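Local coordinates for protein Niban 2 (PDB 7CTP) that may suppress apoptosis and may promote melanoma cell invasion in vitro, is found in the cytosol and at the plasma membrane, and carries a PH domain, at residues A[449-454]-A[466-471]. Residues are numbered along the deposited sequence; the frame is centred on the assembly and turned at random.
Sequences TLLHQE and KSIQRV
Val471 packs against Leu450, Leu451 and Glu454. Its CG1 faces Leu450 and the backbone of Leu451, 3.9 Å from the backbone N of Leu451 and 4.0 Å from CB of Leu450. Its CG2 faces CB and CG of Glu454, with CB at 3.9 Å. Leu451 has CG anti to the backbone N (chi1 -175°), which carries the branch across to the facing helix. There its CD1 meets CG1 of Ile468 at 3.9 Å.

The polar end of Glu454 reaches the exposed Arg470 at the edge of the contact. CG of Glu454 touches CB of Ser467 at 3.7 Å, and the Glu454 chain bends at chi2. OE1 then forms a salt bridge with NH1 of Arg470. Its modelled length is very short and doubtful. Ser467 OG is hydrogen-bonded to the carbonyl O of Leu464, one turn earlier in its helix.

Helices 422-455 and 464-511 form a helical hairpin, joined by a short connection. The axes of the two short segments are antiparallel but inclined, at 141°, and 9.9 Å apart at closest approach. Ile468 also touches Asn372 of helix 342-378, which places a third helix against helix 464-511.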
loop_
_atom_site.group_PDB
_atom_site.type_symbol
_atom_site.label_atom_id
_atom_site.label_comp_id
_atom_site.label_asym_id
_atom_site.label_seq_id
_atom_site.Cartn_x
_atom_site.Cartn_y
_atom_site.Cartn_z
ATOM N N THR A 449 7.587 -27.395 -1.409
ATOM C CA THR A 449 8.895 -27.694 -1.983
ATOM C C THR A 449 9.651 -28.710 -1.136
ATOM O O THR A 449 10.228 -29.670 -1.664
ATOM C CB THR A 449 9.701 -26.409 -2.138
ATOM O OG1 THR A 449 8.910 -25.441 -2.837
ATOM C CG2 THR A 449 10.972 -26.673 -2.933
ATOM N N LEU A 450 9.650 -28.520 0.184
ATOM C CA LEU A 450 10.402 -29.418 1.056
ATOM C C LEU A 450 9.736 -30.787 1.155
ATOM O O LEU A 450 10.424 -31.808 1.258
ATOM C CB LEU A 450 10.564 -28.790 2.440
ATOM C CG LEU A 450 11.437 -27.542 2.511
ATOM C CD1 LEU A 450 11.872 -27.280 3.940
ATOM C CD2 LEU A 450 12.641 -27.668 1.583
ATOM N N LEU A 451 8.401 -30.834 1.119
ATOM C CA LEU A 451 7.723 -32.126 1.162
ATOM C C LEU A 451 8.021 -32.938 -0.091
ATOM O O LEU A 451 8.274 -34.144 -0.010
ATOM C CB LEU A 451 6.218 -31.941 1.337
ATOM C CG LEU A 451 5.375 -33.209 1.528
ATOM C CD1 LEU A 451 5.833 -33.999 2.748
ATOM C CD2 LEU A 451 3.892 -32.870 1.640
ATOM N N HIS A 452 8.006 -32.292 -1.258
ATOM C CA HIS A 452 8.334 -33.002 -2.491
ATOM C C HIS A 452 9.748 -33.569 -2.427
ATOM O O HIS A 452 9.982 -34.715 -2.826
ATOM C CB HIS A 452 8.161 -32.065 -3.689
ATOM C CG HIS A 452 8.370 -32.719 -5.021
ATOM N ND1 HIS A 452 9.514 -32.537 -5.772
ATOM C CD2 HIS A 452 7.573 -33.542 -5.745
ATOM C CE1 HIS A 452 9.415 -33.222 -6.897
ATOM N NE2 HIS A 452 8.247 -33.843 -6.905
ATOM N N GLN A 453 10.695 -32.787 -1.899
ATOM C CA GLN A 453 12.054 -33.282 -1.681
ATOM C C GLN A 453 12.047 -34.509 -0.782
ATOM O O GLN A 453 12.654 -35.539 -1.102
ATOM C CB GLN A 453 12.917 -32.195 -1.046
ATOM C CG GLN A 453 13.178 -30.968 -1.887
ATOM C CD GLN A 453 14.003 -29.942 -1.139
ATOM O OE1 GLN A 453 14.388 -30.168 0.010
ATOM N NE2 GLN A 453 14.286 -28.813 -1.783
ATOM N N GLU A 454 11.377 -34.402 0.368
ATOM C CA GLU A 454 11.348 -35.496 1.332
ATOM C C GLU A 454 10.738 -36.750 0.727
ATOM O O GLU A 454 11.185 -37.868 1.010
ATOM C CB GLU A 454 10.564 -35.068 2.571
ATOM C CG GLU A 454 10.630 -36.043 3.726
ATOM C CD GLU A 454 11.902 -35.903 4.530
ATOM O OE1 GLU A 454 11.995 -36.560 5.588
ATOM O OE2 GLU A 454 12.799 -35.136 4.113
ATOM N N LYS A 466 4.673 -39.150 9.283
ATOM C CA LYS A 466 5.844 -38.763 10.061
ATOM C C LYS A 466 6.726 -37.784 9.299
ATOM O O LYS A 466 7.286 -36.858 9.895
ATOM C CB LYS A 466 6.653 -39.991 10.458
ATOM C CG LYS A 466 7.966 -39.630 11.127
ATOM C CD LYS A 466 8.997 -40.692 10.882
ATOM C CE LYS A 466 10.012 -40.312 9.828
ATOM N NZ LYS A 466 11.245 -39.731 10.434
ATOM N N SER A 467 6.875 -37.974 7.989
ATOM C CA SER A 467 7.655 -37.020 7.212
ATOM C C SER A 467 6.882 -35.719 7.017
ATOM O O SER A 467 7.466 -34.631 7.064
ATOM C CB SER A 467 8.081 -37.633 5.875
ATOM O OG SER A 467 6.970 -37.913 5.039
ATOM N N ILE A 468 5.560 -35.809 6.831
ATOM C CA ILE A 468 4.746 -34.594 6.795
ATOM C C ILE A 468 4.938 -33.788 8.076
ATOM O O ILE A 468 5.228 -32.587 8.038
ATOM C CB ILE A 468 3.263 -34.933 6.562
ATOM C CG1 ILE A 468 2.992 -35.173 5.073
ATOM C CG2 ILE A 468 2.375 -33.804 7.068
ATOM C CD1 ILE A 468 1.561 -35.539 4.760
ATOM N N GLN A 469 4.809 -34.447 9.232
ATOM C CA GLN A 469 4.956 -33.724 10.490
ATOM C C GLN A 469 6.386 -33.239 10.702
ATOM O O GLN A 469 6.592 -32.212 11.353
ATOM C CB GLN A 469 4.485 -34.583 11.668
ATOM C CG GLN A 469 2.962 -34.586 11.854
ATOM C CD GLN A 469 2.481 -35.520 12.958
ATOM O OE1 GLN A 469 1.282 -35.788 13.078
ATOM N NE2 GLN A 469 3.410 -36.011 13.776
ATOM N N ARG A 470 7.381 -33.936 10.146
ATOM C CA ARG A 470 8.758 -33.463 10.278
ATOM C C ARG A 470 9.036 -32.293 9.349
ATOM O O ARG A 470 9.744 -31.353 9.726
ATOM C CB ARG A 470 9.759 -34.587 10.003
ATOM C CG ARG A 470 10.317 -35.241 11.257
ATOM C CD ARG A 470 10.971 -36.574 10.928
ATOM N NE ARG A 470 11.962 -36.475 9.855
ATOM C CZ ARG A 470 11.832 -37.027 8.652
ATOM N NH1 ARG A 470 12.794 -36.888 7.748
ATOM N NH2 ARG A 470 10.735 -37.701 8.338
ATOM N N VAL A 471 8.511 -32.351 8.123
ATOM C CA VAL A 471 8.616 -31.210 7.220
ATOM C C VAL A 471 7.886 -30.007 7.807
ATOM O O VAL A 471 8.370 -28.868 7.736
ATOM C CB VAL A 471 8.073 -31.587 5.831
ATOM C CG1 VAL A 471 7.905 -30.342 4.960
ATOM C CG2 VAL A 471 8.993 -32.599 5.159
#